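Local coordinates for protein adenylosuccinate lyase (Francisella tularensis subsp. tularensis SCHU S4, PDB 4EEI) that probably cleaves adenylosuccinate to AMP and fumarate, and likewise releases fumarate from succinylaminoimidazole carboxamide ribotide (SAICAR), in two steps of purine biosynthesis, at residues B[45-50]-B[78-83]; B[97-102]-B[211-216]; B[111-116]-B[318-323]; B[134-139]-B[148-153]. All coordinates share one frame; numbering follows the deposited sequence. Where two conformers were deposited one is given.

Contact 1. Residues B[45-50]-B[78-83]; sequences AEIRAR and EQFTAE
Helix 43-50, one of the short helices near the start of this lyase chain, meets the loop that follows helix 68-77 mainly through Phe80, whose ring reaches across to Ile47 and Arg50. With the CG of Phe80 anti to its own carbonyl carbon (chi1 -60°), the ring is carried toward the helix. One face of the ring is met by Ile47: CG1 makes a CH-pi contact 4.2 Å from the Phe80 ring centroid, only 13° off the normal though shifted toward the rim. The second branch of the isoleucine comes in at the far end of the ring, with Ile47 CG2 3.8 Å from Phe80 CZ. The backbone of the helix is just as near, Ile47 CA lying 3.8 Å from the same CZ of Phe80.

The contact thus fastens a surface loop to a small helix that also packs on helix 16-33, where the buried Ile47 meets Leu28 and Leu31. Arg50, nearly one turn on from Ile47, crosses the ring obliquely and turns a guanidinium face to it: Phe80 CE2 stands over the centre of the Arg50 guanidinium, 3.8 Å above its plane, and the two planes are turned 55° apart, so this is no flat stack. Arg50 NH2 approaches Phe80 CD2 to 3.7 Å, while NH1 of the arginine forms a salt bridge within the helix to Glu46 OE2. Next to the ring, the Gln79 amide is spoken for by backbone groups of its own chain: OE1 accepts from Gln52 N and NE2 donates to Ser75 O.

Contact 2. Residues B[97-102]-B[211-216]; sequences IIDSAL and TQVIPR. With AMP (adenosine monophosphate), chain O; EDO (1,2-ethanediol), chain P.
Asp99 and Arg216 face each other in a salt bridge that uses both carboxylate oxygens. Arg216 grips end-on, NH1 giving to Asp99 OD2 at 2.8 Å and NH2 to Asp99 OD1 at 3.0 Å. The carboxylate carbon lies near the guanidinium plane, but the planes of the two groups are 50° apart, and both nitrogens meet the oxygens from above the carboxylate plane. Asp99 OD2 takes a further bond, from Ile214 N at 3.0 Å, on its anti side and close to the carboxylate plane. Arg216 NH1 in turn also donates to Ile214 O, 2.9 Å away on a carbonyl lone pair, and NE pairs with Glu309, so this buried guanidinium is paired with two carboxylates, which probably stabilise its positive charge.

Just before this, Thr211 OG1 accepts from Val213 N in an ST turn, and Gln212 turns to the AMP pocket. Gln212 OE1 accepts from AMP N6 at 2.8 Å and also from Arg301 NH1; Gln212 NE2 gives to Ala183 O. On the helix side, Ile98 CD1 rests 3.9 Å from AMP C2. An ethanediol, probably from the crystallisation liquor, donates through O2 to Asp99 O.

Asp99 thereby ties the early turns of helix 94-131 to the loop leading into helix 217-244, with helix 16-33 packed on Ile97 and helix 304-333 touching Leu102 and Arg216.

Contact 3. Residues B[111-116]-B[318-323]; sequences SYVIKD and GIMVYA
Val321 presents both methyls to helix 94-131, CG1 to a carboxylate and CG2 to apolar atoms. Its CB is already 4.2 Å from Asp116 OD2. From there CG1, anti to the backbone N (chi1 171°), carries on to the same carboxylate oxygen, Val321 CG1 ending 3.3 Å from Asp116 OD2. That oxygen has its polar partner in the salt bridge to Arg325 NE, one turn further along helix 304-333, so the methyl packs beside an acceptor that is already paired. The other branch, CG2, lies beside the backbone N and meets apolar atoms: Val113 CG2 at 3.8 Å and, more loosely, Tyr112 CB at 4.2 Å.

Val113 also uses both methyls. While CG2 faces Val321, its CG1 touches Met320 CG at 3.7 Å, the two side chains crossing at about a right angle. The ring of Tyr112 leads away from the contact to helix 8-14, and Ile10 of that helix also packs on Val321.

The segment axes come within 9.3 Å and their N-to-C directions are 23° apart, nearly parallel; the CA atoms of Val113 and Val321 are the nearest pair. Helix 151-173 adds Leu168 against Val113, and Phe311 of the third subunit packs on Ile319. Long helices aligned like this form the central bundle characteristic of the fumarase/aspartase superfamily, in which the four subunits pool their helices into one core.

Contact 4. Residues B[134-139]-B[148-153]; sequences IITMGR and MSFGQK
Antiparallel pairing joins Thr136 to Met148 as a hydrogen-bonded pair, with Thr136 N to Met148 O at 2.9 Å and Met148 N to Thr136 O at 2.8 Å, and a third bond, Phe150 N to Ile134 O, runs nearly straight (174°) as the second strand gives way to helix 151-173. This is the open end of the beta hairpin 135-140/143-149. Its far end carries Ser140 and His141, known to bind succinate and AMP, although those ligands are not held by this chain in the model; Ser140 of one subunit packs on Gln212 of another.

Thr136 and Met148 lie side by side on one face of the hairpin, pointing the same way. Thr136 OG1 is anti to the backbone N (chi1 -172°), which leaves CG2 in the crowded position between N and the carbonyl carbon, where it touches Met148 CG at 3.5 Å. Further along, Met148 SD rests 3.6 Å from Gly138 CA. Phe150 turns its edge to Thr136, whose CB is in the ring plane and 3.7 Å from Phe150 CD2, while Lys153 CD lies over one face of that ring, toward its rim. At the end of the pairing, Ile134 CB sits 4.0 Å from Phe150 CB, with Ile341 of helix 338-346 against both residues.

Lys153 NZ makes salt bridges to Glu239 and to Glu300 of the second subunit. One water accepts from both Lys153 NZ and Arg139 NH1, and donates to Met137 O at 2.9 Å.

From the N terminus, contact 1 comes first and is complete by residue 83, a short, mostly helical loop near one end of the elongated subunit that ties helix 43-50 to the loop after helix 68-77. Helix 94-131 then opens contact 2 near its start and contact 3 about midway. Contact 4 follows and closes at once, joining the two hairpin strands ahead of helix 151-173, within the spans of both 2 and 3. Contact 2 closes at 211-216 and contact 3 only at 318-323, so these two cross, tying helix 94-131 to the loop before helix 217-244 and to helix 304-333. Contacts 2 and 4, with centres 49 Å apart, both touch the second subunit.

Contact 1. Residues B[45-50]-B[78-83]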
# COMPACT_ATOMS: atom_id res chain seq x y z
N ALA B 45 -42.42 -15.15 12.89
CA ALA B 45 -43.34 -14.11 12.43
C ALA B 45 -43.81 -13.25 13.60
O ALA B 45 -44.03 -12.04 13.46
CB ALA B 45 -44.52 -14.73 11.71
N GLU B 46 -43.99 -13.88 14.76
CA GLU B 46 -44.41 -13.19 15.97
C GLU B 46 -43.36 -12.15 16.39
O GLU B 46 -43.69 -10.99 16.66
CB GLU B 46 -44.60 -14.21 17.10
CG GLU B 46 -44.86 -13.61 18.47
CD GLU B 46 -46.31 -13.23 18.69
OE1 GLU B 46 -47.11 -13.37 17.74
OE2 GLU B 46 -46.65 -12.79 19.81
N ILE B 47 -42.10 -12.57 16.42
CA ILE B 47 -41.01 -11.70 16.82
C ILE B 47 -40.80 -10.60 15.78
O ILE B 47 -40.57 -9.43 16.13
CB ILE B 47 -39.72 -12.51 17.06
CG1 ILE B 47 -39.92 -13.49 18.22
CG2 ILE B 47 -38.53 -11.59 17.32
CD1 ILE B 47 -38.71 -14.40 18.49
N ARG B 48 -40.89 -10.97 14.51
CA ARG B 48 -40.75 -10.02 13.40
C ARG B 48 -41.72 -8.85 13.54
O ARG B 48 -41.36 -7.70 13.28
CB ARG B 48 -40.96 -10.74 12.06
CG ARG B 48 -40.79 -9.86 10.83
CD ARG B 48 -40.81 -10.69 9.53
NE ARG B 48 -39.69 -11.62 9.43
CZ ARG B 48 -39.80 -12.95 9.44
NH1 ARG B 48 -40.98 -13.53 9.55
NH2 ARG B 48 -38.71 -13.71 9.34
N ALA B 49 -42.94 -9.13 13.98
CA ALA B 49 -43.99 -8.11 14.04
C ALA B 49 -43.87 -7.14 15.23
O ALA B 49 -44.47 -6.07 15.22
CB ALA B 49 -45.37 -8.77 14.05
N ARG B 50 -43.10 -7.52 16.24
CA ARG B 50 -43.11 -6.79 17.51
C ARG B 50 -41.75 -6.23 17.93
O ARG B 50 -41.68 -5.20 18.59
CB ARG B 50 -43.64 -7.70 18.60
CG ARG B 50 -44.92 -8.42 18.22
CD ARG B 50 -45.98 -8.21 19.28
NE ARG B 50 -45.43 -8.38 20.62
CZ ARG B 50 -45.35 -9.54 21.25
NH1 ARG B 50 -45.81 -10.64 20.67
NH2 ARG B 50 -44.83 -9.61 22.47
N GLU B 78 -35.48 -9.72 25.73
CA GLU B 78 -36.13 -9.10 26.90
C GLU B 78 -37.46 -8.44 26.54
O GLU B 78 -38.19 -7.98 27.43
CB GLU B 78 -35.18 -8.13 27.61
CG GLU B 78 -34.94 -6.81 26.88
CD GLU B 78 -33.97 -5.90 27.62
OE1 GLU B 78 -33.37 -6.35 28.63
OE2 GLU B 78 -33.79 -4.75 27.19
N GLN B 79 -37.78 -8.40 25.25
CA GLN B 79 -39.06 -7.84 24.81
C GLN B 79 -40.14 -8.92 24.74
O GLN B 79 -41.30 -8.62 24.45
CB GLN B 79 -38.91 -7.17 23.44
CG GLN B 79 -37.91 -6.01 23.42
CD GLN B 79 -37.74 -5.41 22.04
OE1 GLN B 79 -38.72 -5.07 21.38
NE2 GLN B 79 -36.50 -5.28 21.60
N PHE B 80 -39.77 -10.16 25.01
CA PHE B 80 -40.69 -11.29 24.86
C PHE B 80 -40.72 -12.22 26.06
O PHE B 80 -39.83 -12.17 26.91
CB PHE B 80 -40.32 -12.09 23.60
CG PHE B 80 -40.38 -11.28 22.34
CD1 PHE B 80 -39.26 -10.61 21.88
CD2 PHE B 80 -41.57 -11.17 21.64
CE1 PHE B 80 -39.32 -9.85 20.73
CE2 PHE B 80 -41.64 -10.41 20.48
CZ PHE B 80 -40.51 -9.75 20.03
N THR B 81 -41.74 -13.07 26.13
CA THR B 81 -41.81 -14.12 27.14
C THR B 81 -40.60 -15.04 27.00
O THR B 81 -40.02 -15.15 25.92
CB THR B 81 -43.10 -14.96 27.04
OG1 THR B 81 -43.18 -15.58 25.74
CG2 THR B 81 -44.33 -14.09 27.25
N ALA B 82 -40.23 -15.71 28.09
CA ALA B 82 -39.12 -16.65 28.06
C ALA B 82 -39.39 -17.74 27.02
O ALA B 82 -38.46 -18.22 26.35
CB ALA B 82 -38.90 -17.26 29.43
N GLU B 83 -40.66 -18.12 26.89
CA GLU B 83 -41.08 -19.13 25.92
C GLU B 83 -40.84 -18.68 24.47
O GLU B 83 -40.20 -19.39 23.69
CB GLU B 83 -42.56 -19.47 26.12
CG GLU B 83 -43.07 -20.58 25.21
CD GLU B 83 -42.72 -21.97 25.72
OE1 GLU B 83 -42.70 -22.16 26.95
OE2 GLU B 83 -42.48 -22.87 24.88

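Contact 2. Residues B[97-102]-B[211-216]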
# COMPACT_ATOMS: atom_id res chain seq x y z
N ILE B 97 -24.46 -14.71 12.30
CA ILE B 97 -25.37 -13.58 12.26
C ILE B 97 -24.67 -12.32 11.75
O ILE B 97 -25.17 -11.64 10.85
CB ILE B 97 -25.99 -13.30 13.64
CG1 ILE B 97 -26.65 -14.56 14.21
CG2 ILE B 97 -26.99 -12.15 13.56
CD1 ILE B 97 -27.73 -15.18 13.31
N ILE B 98 -23.51 -12.01 12.32
CA ILE B 98 -22.79 -10.79 11.97
C ILE B 98 -22.44 -10.74 10.49
O ILE B 98 -22.69 -9.75 9.81
CB ILE B 98 -21.48 -10.65 12.76
CG1 ILE B 98 -21.75 -10.56 14.25
CG2 ILE B 98 -20.68 -9.44 12.28
CD1 ILE B 98 -20.50 -10.74 15.11
N ASP B 99 -21.83 -11.82 9.99
CA ASP B 99 -21.33 -11.83 8.63
C ASP B 99 -22.46 -11.89 7.61
O ASP B 99 -22.36 -11.29 6.54
CB ASP B 99 -20.33 -12.98 8.42
CG ASP B 99 -18.97 -12.71 9.07
OD1 ASP B 99 -18.76 -11.60 9.62
OD2 ASP B 99 -18.11 -13.62 9.00
N SER B 100 -23.52 -12.62 7.92
CA SER B 100 -24.66 -12.67 7.02
C SER B 100 -25.36 -11.32 6.96
O SER B 100 -25.78 -10.86 5.89
CB SER B 100 -25.63 -13.79 7.43
OG SER B 100 -25.01 -15.06 7.27
N ALA B 101 -25.46 -10.64 8.10
CA ALA B 101 -26.09 -9.33 8.12
C ALA B 101 -25.18 -8.32 7.43
O ALA B 101 -25.66 -7.39 6.77
CB ALA B 101 -26.40 -8.90 9.55
N LEU B 102 -23.87 -8.50 7.56
CA LEU B 102 -22.92 -7.60 6.90
C LEU B 102 -23.08 -7.69 5.39
O LEU B 102 -22.98 -6.69 4.69
CB LEU B 102 -21.49 -7.96 7.30
CG LEU B 102 -20.36 -7.18 6.65
CD1 LEU B 102 -20.52 -5.70 6.92
CD2 LEU B 102 -19.03 -7.67 7.20
N THR B 211 -16.16 -20.92 7.85
CA THR B 211 -15.57 -21.32 9.12
C THR B 211 -16.50 -20.92 10.26
O THR B 211 -17.72 -21.03 10.13
CB THR B 211 -14.18 -20.69 9.34
OG1 THR B 211 -14.24 -19.28 9.10
CG2 THR B 211 -13.17 -21.32 8.39
N GLN B 212 -15.95 -20.23 11.25
CA GLN B 212 -16.78 -19.41 12.11
C GLN B 212 -17.28 -18.26 11.25
O GLN B 212 -18.41 -17.79 11.41
CB GLN B 212 -15.99 -18.89 13.31
CG GLN B 212 -16.84 -18.07 14.27
CD GLN B 212 -16.26 -18.05 15.68
OE1 GLN B 212 -15.65 -17.07 16.09
NE2 GLN B 212 -16.46 -19.14 16.42
N VAL B 213 -16.42 -17.79 10.34
CA VAL B 213 -16.69 -16.60 9.56
C VAL B 213 -16.85 -16.93 8.08
O VAL B 213 -16.50 -18.01 7.63
CB VAL B 213 -15.56 -15.56 9.71
CG1 VAL B 213 -15.48 -15.07 11.15
CG2 VAL B 213 -14.23 -16.16 9.27
N ILE B 214 -17.40 -15.98 7.33
CA ILE B 214 -17.34 -16.01 5.87
C ILE B 214 -15.95 -15.53 5.49
O ILE B 214 -15.45 -14.57 6.10
CB ILE B 214 -18.41 -15.08 5.29
CG1 ILE B 214 -19.79 -15.75 5.39
CG2 ILE B 214 -18.10 -14.69 3.85
CD1 ILE B 214 -20.93 -14.89 4.89
N PRO B 215 -15.29 -16.19 4.52
CA PRO B 215 -13.90 -15.80 4.22
C PRO B 215 -13.80 -14.38 3.67
O PRO B 215 -14.67 -13.93 2.92
CB PRO B 215 -13.45 -16.84 3.16
CG PRO B 215 -14.75 -17.39 2.59
CD PRO B 215 -15.74 -17.35 3.72
N ARG B 216 -12.74 -13.67 4.05
CA ARG B 216 -12.67 -12.24 3.79
C ARG B 216 -12.23 -11.87 2.38
O ARG B 216 -12.18 -10.68 2.05
CB ARG B 216 -11.78 -11.55 4.83
CG ARG B 216 -12.57 -10.65 5.80
CD ARG B 216 -13.69 -11.42 6.50
NE ARG B 216 -14.60 -10.54 7.23
CZ ARG B 216 -15.73 -10.94 7.80
NH1 ARG B 216 -16.09 -12.22 7.73
NH2 ARG B 216 -16.50 -10.08 8.45
P AMP O . -14.22 -5.19 18.20
O1P AMP O . -14.25 -3.81 18.81
O2P AMP O . -12.86 -5.84 18.20
O3P AMP O . -14.97 -5.31 16.90
O5' AMP O . -15.09 -6.09 19.22
C5' AMP O . -15.48 -7.41 18.87
C4' AMP O . -16.65 -7.85 19.74
O4' AMP O . -17.05 -9.18 19.40
C3' AMP O . -16.26 -7.86 21.21
O3' AMP O . -17.28 -7.21 21.96
C2' AMP O . -16.22 -9.32 21.59
O2' AMP O . -16.70 -9.52 22.92
C1' AMP O . -17.12 -9.99 20.57
N9 AMP O . -16.68 -11.37 20.29
C8 AMP O . -15.81 -12.09 21.02
N7 AMP O . -15.63 -13.32 20.49
C5 AMP O . -16.41 -13.41 19.40
C6 AMP O . -16.70 -14.44 18.38
N6 AMP O . -16.10 -15.65 18.42
N1 AMP O . -17.58 -14.12 17.40
C2 AMP O . -18.18 -12.92 17.35
N3 AMP O . -17.96 -11.94 18.24
C4 AMP O . -17.10 -12.12 19.27
C1 EDO P . -19.33 -10.18 3.12
O1 EDO P . -18.36 -11.11 2.60
C2 EDO P . -19.67 -10.53 4.57
O2 EDO P . -20.21 -11.85 4.62

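Contact 3. Residues B[111-116]-B[318-323]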
# COMPACT_ATOMS: atom_id res chain seq x y z
N SER B 111 -25.93 -1.35 -4.29
CA SER B 111 -27.02 -0.89 -5.13
C SER B 111 -26.86 0.59 -5.45
O SER B 111 -27.11 1.03 -6.57
CB SER B 111 -28.36 -1.14 -4.45
OG SER B 111 -28.57 -2.53 -4.31
N TYR B 112 -26.42 1.36 -4.46
CA TYR B 112 -26.23 2.80 -4.65
C TYR B 112 -24.97 3.09 -5.48
O TYR B 112 -24.98 3.98 -6.33
CB TYR B 112 -26.13 3.53 -3.30
CG TYR B 112 -27.46 3.75 -2.60
CD1 TYR B 112 -28.35 4.73 -3.04
CD2 TYR B 112 -27.82 3.00 -1.50
CE1 TYR B 112 -29.57 4.94 -2.41
CE2 TYR B 112 -29.04 3.20 -0.85
CZ TYR B 112 -29.90 4.17 -1.31
OH TYR B 112 -31.10 4.37 -0.66
N VAL B 113 -23.90 2.35 -5.23
CA VAL B 113 -22.66 2.53 -5.98
C VAL B 113 -22.90 2.24 -7.45
O VAL B 113 -22.47 3.00 -8.31
CB VAL B 113 -21.57 1.60 -5.46
CG1 VAL B 113 -20.29 1.74 -6.31
CG2 VAL B 113 -21.28 1.92 -3.99
N ILE B 114 -23.61 1.15 -7.73
CA ILE B 114 -23.87 0.74 -9.11
C ILE B 114 -24.74 1.77 -9.83
O ILE B 114 -24.47 2.13 -10.99
CB ILE B 114 -24.50 -0.67 -9.15
CG1 ILE B 114 -23.43 -1.71 -8.83
CG2 ILE B 114 -25.10 -0.97 -10.53
CD1 ILE B 114 -23.97 -3.13 -8.66
N LYS B 115 -25.78 2.26 -9.16
CA LYS B 115 -26.65 3.26 -9.75
C LYS B 115 -25.84 4.51 -10.07
O LYS B 115 -25.97 5.09 -11.15
CB LYS B 115 -27.79 3.63 -8.80
CG LYS B 115 -28.70 4.73 -9.33
CD LYS B 115 -29.64 5.28 -8.26
CE LYS B 115 -30.59 6.34 -8.83
NZ LYS B 115 -29.89 7.50 -9.46
N ASP B 116 -25.00 4.92 -9.13
CA ASP B 116 -24.21 6.13 -9.32
C ASP B 116 -23.07 5.96 -10.32
O ASP B 116 -22.73 6.89 -11.04
CB ASP B 116 -23.68 6.66 -7.98
CG ASP B 116 -24.79 7.23 -7.11
OD1 ASP B 116 -25.74 7.82 -7.66
OD2 ASP B 116 -24.72 7.09 -5.87
N GLY B 318 -19.18 5.21 1.65
CA GLY B 318 -19.55 6.61 1.75
C GLY B 318 -18.75 7.48 0.79
O GLY B 318 -19.30 8.34 0.10
N ILE B 319 -17.45 7.26 0.74
CA ILE B 319 -16.60 8.03 -0.16
C ILE B 319 -16.90 7.69 -1.62
O ILE B 319 -16.93 8.57 -2.47
CB ILE B 319 -15.12 7.77 0.13
CG1 ILE B 319 -14.73 8.39 1.48
CG2 ILE B 319 -14.24 8.34 -0.98
CD1 ILE B 319 -13.35 7.91 1.98
N MET B 320 -17.12 6.41 -1.91
CA MET B 320 -17.37 5.99 -3.29
C MET B 320 -18.63 6.65 -3.84
O MET B 320 -18.63 7.20 -4.94
CB MET B 320 -17.48 4.47 -3.40
CG MET B 320 -17.80 3.98 -4.82
SD MET B 320 -16.47 4.35 -5.98
CE MET B 320 -15.25 3.14 -5.50
N VAL B 321 -19.71 6.59 -3.07
CA VAL B 321 -20.96 7.21 -3.51
C VAL B 321 -20.80 8.73 -3.64
O VAL B 321 -21.21 9.33 -4.64
CB VAL B 321 -22.12 6.84 -2.59
CG1 VAL B 321 -23.36 7.66 -2.95
CG2 VAL B 321 -22.43 5.35 -2.71
N TYR B 322 -20.20 9.35 -2.63
CA TYR B 322 -19.92 10.80 -2.68
C TYR B 322 -19.13 11.17 -3.92
O TYR B 322 -19.46 12.13 -4.62
CB TYR B 322 -19.16 11.26 -1.43
CG TYR B 322 -18.79 12.74 -1.46
CD1 TYR B 322 -19.65 13.69 -0.96
CD2 TYR B 322 -17.57 13.17 -2.00
CE1 TYR B 322 -19.33 15.04 -0.99
CE2 TYR B 322 -17.24 14.52 -2.04
CZ TYR B 322 -18.12 15.45 -1.53
OH TYR B 322 -17.82 16.79 -1.55
N ALA B 323 -18.09 10.40 -4.21
CA ALA B 323 -17.18 10.76 -5.30
C ALA B 323 -17.84 10.57 -6.65
O ALA B 323 -17.66 11.39 -7.54
CB ALA B 323 -15.86 9.96 -5.21

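Contact 4. Residues B[134-139]-B[148-153]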
# COMPACT_ATOMS: atom_id res chain seq x y z
N ILE B 134 -15.30 18.28 -31.89
CA ILE B 134 -14.29 19.30 -31.61
C ILE B 134 -12.90 18.72 -31.83
O ILE B 134 -12.60 17.62 -31.37
CB ILE B 134 -14.43 19.80 -30.17
CG1 ILE B 134 -15.83 20.40 -29.96
CG2 ILE B 134 -13.35 20.81 -29.84
CD1 ILE B 134 -16.09 20.87 -28.54
N ILE B 135 -12.04 19.46 -32.54
CA ILE B 135 -10.68 18.98 -32.75
C ILE B 135 -9.73 19.62 -31.72
O ILE B 135 -9.79 20.82 -31.48
CB ILE B 135 -10.21 19.20 -34.21
CG1 ILE B 135 -8.86 18.51 -34.46
CG2 ILE B 135 -10.14 20.67 -34.56
CD1 ILE B 135 -8.59 18.28 -35.95
N THR B 136 -8.89 18.78 -31.10
CA THR B 136 -7.98 19.25 -30.06
C THR B 136 -6.59 18.68 -30.32
O THR B 136 -6.44 17.76 -31.13
CB THR B 136 -8.45 18.81 -28.67
OG1 THR B 136 -7.65 19.42 -27.66
CG2 THR B 136 -8.36 17.29 -28.53
N MET B 137 -5.57 19.24 -29.67
CA MET B 137 -4.23 18.68 -29.76
C MET B 137 -4.06 17.53 -28.77
O MET B 137 -4.20 17.71 -27.55
CB MET B 137 -3.16 19.74 -29.48
CG MET B 137 -2.97 20.76 -30.58
SD MET B 137 -2.67 19.97 -32.18
CE MET B 137 -1.25 18.96 -31.76
N GLY B 138 -3.78 16.34 -29.29
CA GLY B 138 -3.36 15.22 -28.46
C GLY B 138 -1.97 15.52 -27.92
O GLY B 138 -1.18 16.23 -28.56
N ARG B 139 -1.66 14.98 -26.73
CA ARG B 139 -0.40 15.29 -26.07
C ARG B 139 0.22 14.03 -25.49
O ARG B 139 -0.44 13.26 -24.78
CB ARG B 139 -0.62 16.29 -24.93
CG ARG B 139 -0.93 17.74 -25.37
CD ARG B 139 -1.19 18.60 -24.13
NE ARG B 139 -1.73 19.94 -24.43
CZ ARG B 139 -3.02 20.20 -24.65
NH1 ARG B 139 -3.91 19.21 -24.63
NH2 ARG B 139 -3.42 21.44 -24.88
N MET B 148 -6.77 15.30 -32.50
CA MET B 148 -7.64 14.16 -32.22
C MET B 148 -9.00 14.73 -31.88
O MET B 148 -9.16 15.94 -31.77
CB MET B 148 -7.11 13.38 -31.02
CG MET B 148 -7.13 14.22 -29.75
SD MET B 148 -6.41 13.38 -28.33
CE MET B 148 -7.59 12.04 -28.08
N SER B 149 -9.98 13.86 -31.67
CA SER B 149 -11.29 14.32 -31.23
C SER B 149 -11.26 14.60 -29.72
O SER B 149 -10.81 13.77 -28.94
CB SER B 149 -12.35 13.27 -31.51
OG SER B 149 -13.50 13.51 -30.73
N PHE B 150 -11.74 15.77 -29.31
CA PHE B 150 -11.77 16.11 -27.88
C PHE B 150 -12.69 15.14 -27.16
O PHE B 150 -12.43 14.73 -26.02
CB PHE B 150 -12.27 17.55 -27.71
CG PHE B 150 -12.08 18.11 -26.31
CD1 PHE B 150 -13.12 18.09 -25.40
CD2 PHE B 150 -10.87 18.67 -25.93
CE1 PHE B 150 -12.96 18.63 -24.12
CE2 PHE B 150 -10.70 19.20 -24.65
CZ PHE B 150 -11.75 19.18 -23.75
N GLY B 151 -13.77 14.74 -27.83
CA GLY B 151 -14.73 13.81 -27.24
C GLY B 151 -14.14 12.46 -26.89
O GLY B 151 -14.65 11.75 -26.02
N GLN B 152 -13.05 12.09 -27.57
CA GLN B 152 -12.41 10.82 -27.29
C GLN B 152 -11.80 10.82 -25.88
O GLN B 152 -11.60 9.75 -25.28
CB GLN B 152 -11.37 10.52 -28.36
CG GLN B 152 -10.80 9.13 -28.28
CD GLN B 152 -10.11 8.72 -29.56
OE1 GLN B 152 -10.66 8.89 -30.65
NE2 GLN B 152 -8.91 8.16 -29.44
N LYS B 153 -11.52 12.00 -25.33
CA LYS B 153 -11.02 12.07 -23.95
C LYS B 153 -12.10 11.55 -23.01
O LYS B 153 -11.85 10.71 -22.15
CB LYS B 153 -10.62 13.49 -23.57
CG LYS B 153 -9.41 14.04 -24.32
CD LYS B 153 -9.20 15.52 -23.99
CE LYS B 153 -7.90 16.07 -24.60
NZ LYS B 153 -6.69 15.37 -24.06
O HOH W 1 -4.28 16.35 -25.04